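Local atomic coordinates of Non-ribosomal peptide synthetase (Methanobrevibacter ruminantium, PDB entry 6VTJ), a protein that probably acts as the carrier and reductase end of a non-ribosomal peptide synthetase, holding a peptide on phosphopantetheine and releasing it by reduction of its thioester. Residues 14-17 against 18-21; 53-56 against 57-61; 227-230 against 231-235. All coordinates share one frame; numbering follows the deposited sequence.

Contact 1: 14-17 against 18-21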
loop_
_atom_site.group_PDB
_atom_site.type_symbol
_atom_site.label_atom_id
_atom_site.label_comp_id
_atom_site.label_asym_id
_atom_site.label_seq_id
_atom_site.Cartn_x
_atom_site.Cartn_y
_atom_site.Cartn_z
ATOM N N THR A 14 30.988 10.161 22.227
ATOM C CA THR A 14 30.477 11.489 22.537
ATOM C C THR A 14 29.248 11.396 23.440
ATOM O O THR A 14 28.655 10.330 23.612
ATOM C CB THR A 14 30.129 12.240 21.259
ATOM O OG1 THR A 14 28.849 11.798 20.808
ATOM C CG2 THR A 14 31.142 11.948 20.182
ATOM N N ARG A 15 28.867 12.533 24.038
ATOM C CA ARG A 15 27.744 12.512 24.976
ATOM C C ARG A 15 26.417 12.299 24.250
ATOM O O ARG A 15 25.494 11.674 24.800
ATOM C CB ARG A 15 27.710 13.801 25.812
ATOM C CG ARG A 15 26.686 13.757 26.963
ATOM C CD ARG A 15 26.942 14.770 28.095
ATOM N NE ARG A 15 27.008 16.161 27.630
ATOM C CZ ARG A 15 26.032 17.060 27.770
ATOM N NH1 ARG A 15 24.894 16.728 28.368
ATOM N NH2 ARG A 15 26.197 18.300 27.320
ATOM N N LEU A 16 26.306 12.795 23.017
ATOM C CA LEU A 16 25.121 12.511 22.214
ATOM C C LEU A 16 24.982 11.015 21.968
ATOM O O LEU A 16 23.882 10.450 22.089
ATOM C CB LEU A 16 25.191 13.288 20.894
ATOM C CG LEU A 16 24.121 13.044 19.828
ATOM C CD1 LEU A 16 22.716 13.305 20.366
ATOM C CD2 LEU A 16 24.402 13.896 18.604
ATOM N N GLU A 17 26.094 10.349 21.632
ATOM C CA GLU A 17 26.046 8.901 21.451
ATOM C C GLU A 17 25.649 8.199 22.742
ATOM O O GLU A 17 24.881 7.233 22.716
ATOM C CB GLU A 17 27.389 8.381 20.960
ATOM C CG GLU A 17 27.654 8.646 19.504
ATOM C CD GLU A 17 29.071 8.299 19.124
ATOM O OE1 GLU A 17 29.887 8.118 20.053
ATOM O OE2 GLU A 17 29.369 8.203 17.910
ATOM N N HIS A 18 26.176 8.664 23.879
ATOM C CA HIS A 18 25.789 8.094 25.162
ATOM C C HIS A 18 24.291 8.211 25.384
ATOM O O HIS A 18 23.658 7.258 25.845
ATOM C CB HIS A 18 26.540 8.790 26.296
ATOM C CG HIS A 18 27.893 8.215 26.562
ATOM N ND1 HIS A 18 29.055 8.796 26.098
ATOM C CD2 HIS A 18 28.270 7.094 27.220
ATOM C CE1 HIS A 18 30.090 8.063 26.471
ATOM N NE2 HIS A 18 29.641 7.027 27.157
ATOM N N GLU A 19 23.710 9.377 25.067
ATOM C CA GLU A 19 22.272 9.571 25.256
ATOM C C GLU A 19 21.462 8.626 24.374
ATOM O O GLU A 19 20.460 8.046 24.818
ATOM C CB GLU A 19 21.877 11.020 24.955
ATOM C CG GLU A 19 22.439 12.053 25.924
ATOM C CD GLU A 19 22.150 13.492 25.505
ATOM O OE1 GLU A 19 21.455 13.694 24.481
ATOM O OE2 GLU A 19 22.614 14.424 26.204
ATOM N N ILE A 20 21.874 8.458 23.118
ATOM C CA ILE A 20 21.065 7.626 22.227
ATOM C C ILE A 20 21.211 6.149 22.595
ATOM O O ILE A 20 20.237 5.385 22.547
ATOM C CB ILE A 20 21.411 7.911 20.754
ATOM C CG1 ILE A 20 21.007 9.349 20.401
ATOM C CG2 ILE A 20 20.692 6.942 19.836
ATOM C CD1 ILE A 20 21.716 9.899 19.162
ATOM N N CYS A 21 22.411 5.731 23.004
ATOM C CA CYS A 21 22.570 4.379 23.528
ATOM C C CYS A 21 21.692 4.153 24.745
ATOM O O CYS A 21 21.067 3.091 24.876
ATOM C CB CYS A 21 24.026 4.117 23.901
ATOM S SG CYS A 21 25.089 3.861 22.510
HETATM O O HOH W 1 23.674 14.196 28.681
#

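Contact 2: 53-56 against 57-61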
loop_
_atom_site.group_PDB
_atom_site.type_symbol
_atom_site.label_atom_id
_atom_site.label_comp_id
_atom_site.label_asym_id
_atom_site.label_seq_id
_atom_site.Cartn_x
_atom_site.Cartn_y
_atom_site.Cartn_z
ATOM N N ILE A 53 11.363 7.215 18.514
ATOM C CA ILE A 53 11.264 8.556 17.934
ATOM C C ILE A 53 10.620 9.514 18.926
ATOM O O ILE A 53 11.063 10.657 19.082
ATOM C CB ILE A 53 10.484 8.525 16.601
ATOM C CG1 ILE A 53 11.277 7.813 15.497
ATOM C CG2 ILE A 53 10.127 9.941 16.156
ATOM C CD1 ILE A 53 12.513 8.569 15.034
ATOM N N ILE A 54 9.559 9.074 19.597
ATOM C CA ILE A 54 8.905 9.938 20.574
ATOM C C ILE A 54 9.882 10.320 21.680
ATOM O O ILE A 54 9.946 11.481 22.094
ATOM C CB ILE A 54 7.645 9.255 21.133
ATOM C CG1 ILE A 54 6.602 9.094 20.026
ATOM C CG2 ILE A 54 7.067 10.051 22.317
ATOM C CD1 ILE A 54 5.514 8.103 20.358
ATOM N N GLU A 55 10.686 9.361 22.147
ATOM C CA GLU A 55 11.640 9.660 23.211
ATOM C C GLU A 55 12.703 10.648 22.747
ATOM O O GLU A 55 13.057 11.571 23.489
ATOM C CB GLU A 55 12.294 8.377 23.716
ATOM C CG GLU A 55 11.476 7.654 24.751
ATOM C CD GLU A 55 11.095 8.543 25.935
ATOM O OE1 GLU A 55 11.934 9.368 26.363
ATOM O OE2 GLU A 55 9.949 8.416 26.429
ATOM N N LEU A 56 13.220 10.481 21.524
ATOM C CA LEU A 56 14.185 11.451 21.002
ATOM C C LEU A 56 13.566 12.837 20.829
ATOM O O LEU A 56 14.261 13.848 20.994
ATOM C CB LEU A 56 14.764 10.977 19.672
ATOM C CG LEU A 56 15.659 9.743 19.723
ATOM C CD1 LEU A 56 15.754 9.079 18.359
ATOM C CD2 LEU A 56 17.044 10.115 20.269
ATOM N N LEU A 57 12.274 12.907 20.471
ATOM C CA LEU A 57 11.606 14.201 20.352
ATOM C C LEU A 57 11.396 14.833 21.721
ATOM O O LEU A 57 11.463 16.061 21.864
ATOM C CB LEU A 57 10.262 14.049 19.631
ATOM C CG LEU A 57 10.173 13.612 18.156
ATOM C CD1 LEU A 57 8.711 13.359 17.766
ATOM C CD2 LEU A 57 10.825 14.627 17.205
ATOM N N LYS A 58 11.132 14.007 22.736
ATOM C CA LYS A 58 10.961 14.516 24.091
ATOM C C LYS A 58 12.241 15.145 24.615
ATOM O O LYS A 58 12.185 16.105 25.391
ATOM C CB LYS A 58 10.501 13.397 25.023
ATOM C CG LYS A 58 9.008 13.225 25.049
ATOM C CD LYS A 58 8.572 12.038 25.897
ATOM C CE LYS A 58 8.755 12.296 27.375
ATOM N NZ LYS A 58 8.390 11.097 28.188
ATOM N N GLN A 59 13.396 14.620 24.207
ATOM C CA GLN A 59 14.696 15.192 24.527
ATOM C C GLN A 59 15.056 16.363 23.634
ATOM O O GLN A 59 16.197 16.837 23.693
ATOM C CB GLN A 59 15.789 14.127 24.416
ATOM C CG GLN A 59 15.514 12.894 25.235
ATOM C CD GLN A 59 15.654 13.161 26.707
ATOM O OE1 GLN A 59 16.480 13.969 27.115
ATOM N NE2 GLN A 59 14.860 12.476 27.518
ATOM N N GLY A 60 14.133 16.819 22.793
ATOM C CA GLY A 60 14.383 17.982 21.969
ATOM C C GLY A 60 15.237 17.749 20.748
ATOM O O GLY A 60 15.866 18.695 20.267
ATOM N N TYR A 61 15.290 16.521 20.232
ATOM C CA TYR A 61 15.953 16.248 18.962
ATOM C C TYR A 61 14.939 16.300 17.825
ATOM O O TYR A 61 13.746 16.052 18.023
ATOM C CB TYR A 61 16.658 14.892 18.993
ATOM C CG TYR A 61 17.837 14.888 19.944
ATOM C CD1 TYR A 61 19.003 15.579 19.633
ATOM C CD2 TYR A 61 17.771 14.221 21.167
ATOM C CE1 TYR A 61 20.067 15.601 20.503
ATOM C CE2 TYR A 61 18.833 14.234 22.047
ATOM C CZ TYR A 61 19.982 14.925 21.712
ATOM O OH TYR A 61 21.055 14.940 22.585
#

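Contact 3: 227-230 against 231-235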
loop_
_atom_site.group_PDB
_atom_site.type_symbol
_atom_site.label_atom_id
_atom_site.label_comp_id
_atom_site.label_asym_id
_atom_site.label_seq_id
_atom_site.Cartn_x
_atom_site.Cartn_y
_atom_site.Cartn_z
ATOM N N ASP A 227 14.640 -4.542 6.367
ATOM C CA ASP A 227 15.406 -5.379 5.445
ATOM C C ASP A 227 14.803 -5.400 4.043
ATOM O O ASP A 227 13.950 -4.571 3.714
ATOM C CB ASP A 227 15.538 -6.806 5.978
ATOM C CG ASP A 227 14.225 -7.391 6.436
ATOM O OD1 ASP A 227 13.194 -7.194 5.751
ATOM O OD2 ASP A 227 14.235 -8.083 7.476
ATOM N N ASP A 228 15.227 -6.346 3.211
ATOM C CA ASP A 228 14.886 -6.311 1.795
ATOM C C ASP A 228 13.883 -7.383 1.388
ATOM O O ASP A 228 13.737 -7.665 0.194
ATOM C CB ASP A 228 16.158 -6.405 0.951
ATOM C CG ASP A 228 16.905 -5.087 0.913
ATOM O OD1 ASP A 228 16.445 -4.147 1.600
ATOM O OD2 ASP A 228 17.924 -4.979 0.195
ATOM N N TYR A 229 13.181 -7.982 2.345
ATOM C CA TYR A 229 12.169 -8.964 1.983
ATOM C C TYR A 229 11.050 -8.323 1.168
ATOM O O TYR A 229 10.455 -8.977 0.292
ATOM C CB TYR A 229 11.625 -9.626 3.248
ATOM C CG TYR A 229 10.633 -10.734 2.993
ATOM C CD1 TYR A 229 11.023 -11.913 2.367
ATOM C CD2 TYR A 229 9.305 -10.607 3.387
ATOM C CE1 TYR A 229 10.115 -12.940 2.129
ATOM C CE2 TYR A 229 8.379 -11.628 3.160
ATOM C CZ TYR A 229 8.785 -12.794 2.529
ATOM O OH TYR A 229 7.857 -13.810 2.303
ATOM N N ILE A 230 10.774 -7.037 1.426
ATOM C CA ILE A 230 9.747 -6.315 0.685
ATOM C C ILE A 230 10.023 -6.383 -0.808
ATOM O O ILE A 230 9.095 -6.487 -1.619
ATOM C CB ILE A 230 9.638 -4.860 1.181
ATOM C CG1 ILE A 230 8.513 -4.129 0.422
ATOM C CG2 ILE A 230 10.962 -4.131 1.034
ATOM C CD1 ILE A 230 8.017 -2.836 1.087
ATOM N N PHE A 231 11.302 -6.348 -1.195
ATOM C CA PHE A 231 11.652 -6.467 -2.604
ATOM C C PHE A 231 11.488 -7.898 -3.106
ATOM O O PHE A 231 11.269 -8.110 -4.308
ATOM C CB PHE A 231 13.089 -5.993 -2.840
ATOM C CG PHE A 231 13.291 -4.514 -2.627
ATOM C CD1 PHE A 231 12.825 -3.591 -3.552
ATOM C CD2 PHE A 231 13.976 -4.054 -1.519
ATOM C CE1 PHE A 231 13.027 -2.218 -3.354
ATOM C CE2 PHE A 231 14.178 -2.703 -1.319
ATOM C CZ PHE A 231 13.703 -1.783 -2.235
ATOM N N ARG A 232 11.609 -8.892 -2.221
ATOM C CA ARG A 232 11.393 -10.267 -2.661
ATOM C C ARG A 232 9.928 -10.497 -3.006
ATOM O O ARG A 232 9.615 -11.132 -4.020
ATOM C CB ARG A 232 11.827 -11.266 -1.580
ATOM C CG ARG A 232 13.314 -11.342 -1.320
ATOM C CD ARG A 232 13.965 -12.366 -2.210
ATOM N NE ARG A 232 13.561 -13.727 -1.868
ATOM C CZ ARG A 232 13.007 -14.578 -2.731
ATOM N NH1 ARG A 232 12.776 -14.202 -3.993
ATOM N NH2 ARG A 232 12.676 -15.805 -2.330
ATOM N N VAL A 233 9.023 -10.017 -2.155
ATOM C CA VAL A 233 7.598 -10.217 -2.413
ATOM C C VAL A 233 7.129 -9.307 -3.541
ATOM O O VAL A 233 6.460 -9.749 -4.481
ATOM C CB VAL A 233 6.765 -9.988 -1.139
ATOM C CG1 VAL A 233 5.271 -10.093 -1.452
ATOM C CG2 VAL A 233 7.150 -10.975 -0.051
ATOM N N ASN A 234 7.483 -8.020 -3.471
ATOM C CA ASN A 234 6.897 -7.030 -4.360
ATOM C C ASN A 234 7.578 -6.956 -5.719
ATOM O O ASN A 234 6.964 -6.467 -6.669
ATOM C CB ASN A 234 6.935 -5.669 -3.686
ATOM C CG ASN A 234 6.013 -5.599 -2.500
ATOM O OD1 ASN A 234 5.389 -6.599 -2.134
ATOM N ND2 ASN A 234 5.918 -4.422 -1.881
ATOM N N VAL A 235 8.820 -7.424 -5.845
ATOM C CA VAL A 235 9.491 -7.349 -7.140
ATOM C C VAL A 235 9.760 -8.748 -7.682
ATOM O O VAL A 235 9.307 -9.087 -8.784
ATOM C CB VAL A 235 10.799 -6.545 -7.073
ATOM C CG1 VAL A 235 11.403 -6.469 -8.455
ATOM C CG2 VAL A 235 10.552 -5.156 -6.541
#

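Contact 1: 14-17 against 18-21
The imidazole of H18 meets the preceding turn with its edge: T14 O and R15 CA lie there, near the ring plane, and H18 ND1 donates to T14 O over 2.9 Å. This bond is bent at the hydrogen (139°), with ND1 well above the carbonyl plane. H18 N donates to the same T14 O at 3.0 Å, so backbone and ring of one residue grip one oxygen; with its CG beside the backbone N (chi1 -85°), H18 folds back far enough to do this. The other flat pair, the guanidinium of R15 and the carboxylate of E19, stand 80° apart. R15 NH1 and E19 OE2 form a long salt bridge of 3.9 Å in which no N-H points at the oxygen, and a water completes the link, accepting from R15 NH1 at 2.8 Å and donating to E19 OE2. The other oxygen, E19 OE1, faces the hydroxyl of Y61, a pair whose exact placement is doubtful. With an alanine in place of E19, R15 would probably lose its charge partner and the bridging water. Helix 15-28 of the carrier domain opens here with a capping box: E17 N donates to T14 OG1 at 3.2 Å, and T14 N to E17 OE1, also at 3.2 Å, from above the carboxylate plane. E17 OE2 is left to a salt bridge with R75. Along another side of the helix L16 and I20 are neighbours, CD1 of L16 resting 3.7 Å from CD1 of I20, and helix 74-82 meets them through A78 and P74 respectively.

Contact 2: 53-56 against 57-61
L56 and Y61 close a Schellman motif, the ending of helix 46-58 in the carrier domain, with G60 as its C-prime residue. Its hydrogen bonds are Y61 N to L56 O at 3.0 Å and, within it, G60 N to L57 O at 2.9 Å; positive phi at G60 (78°) turns the chain out of the helix. Upstream the ordinary helical pattern persists, L57 N donating to I53 O, K58 N to I54 O and Q59 N to E55 O. The charged pair is E55 with K58, three residues on: their side chains lie alongside one another, heading in a common direction, and a salt bridge of 3.6 Å joins E55 OE2 to K58 NZ. The E55 chain is bent at chi2 (-54°), which brings its carboxylate round to the lysine. Apolar contacts occupy the other sides. CG2 of I53 meets CD1 of L57 at 4.0 Å, and both side chains also touch I434 of helix 431-435, while L56 packs on I23 of helix 15-28. The Y61 ring turns its edge to the helix end, with L56 O near the ring plane, 3.5 Å from Y61 CD2.

Contact 3: 227-230 against 231-235
Two torsions bring Y229 and V233 together. The tyrosine CG is anti to its backbone nitrogen (chi1 -176°), carrying the ring obliquely toward the next turn, while V233 places CG2 beside its own backbone nitrogen, and this methyl comes over one face of the ring. The result is a CH-pi contact: V233 CG2 lies 3.9 Å from the centroid of the Y229 ring, 29° off the normal, and its nearest ring atom is Y229 CE2 at 3.5 Å. R232 adds its CB beside Y229 CD1, approaching obliquely.

F231 is met differently, at its edge. CG of D228 stands 3.9 Å from F231 CD2, and D228 OD1 lies in the ring plane, the carboxylate itself turned 83° against the ring; that same oxygen has a weak, long ion pair with K291. CG2 of I230 reaches F231 CD2 at 4.0 Å from an oblique direction. The other branch of I230, CG1, lies 3.5 Å from N234 ND2, an apolar carbon beside an amide whose polar ends are used elsewhere: N234 OD1 accepts from L220 N, and ND2 donates to S295 OG. These two bonds fix the rotation of a buried amide.

The backbone shows a helix settling down. The bonds to D228 O from F231 N and R232 N are weak, whereas Y229 O takes a sound one from V233 N at 3.0 Å and I230 O one from N234 N at 2.9 Å. A wider, pi-type turn follows at 232-235. This is the start of helix 229-246, the crossover helix of a Rossmann-type beta-alpha-beta unit between parallel strands 213-216 and 252-258, with the I230 side chain about 8 Å from the bound 4'-phosphopantetheine.

How the contacts relate
Each contact is partly buried, yet the three sit in two different settings. Contacts 1 and 2 belong to successive helices of the carrier domain and touch: I20 CG1 packs on L56 CD2. One lies at a helix start and the other at a helix end, and both combine capping with a local ion pair. The R15-E19 and E55-K58 pairs lie toward the surface, while I20, I53 and L56 are buried, as is the charge of E17, paired with R75. Contact 3, in the reductase domain, has its centre about 31 Å from that of contact 2 and lies nearer the centre of the molecule. Also at a helix start, it differs in its CH-pi contact over the Y229 face and its buried N234 amide.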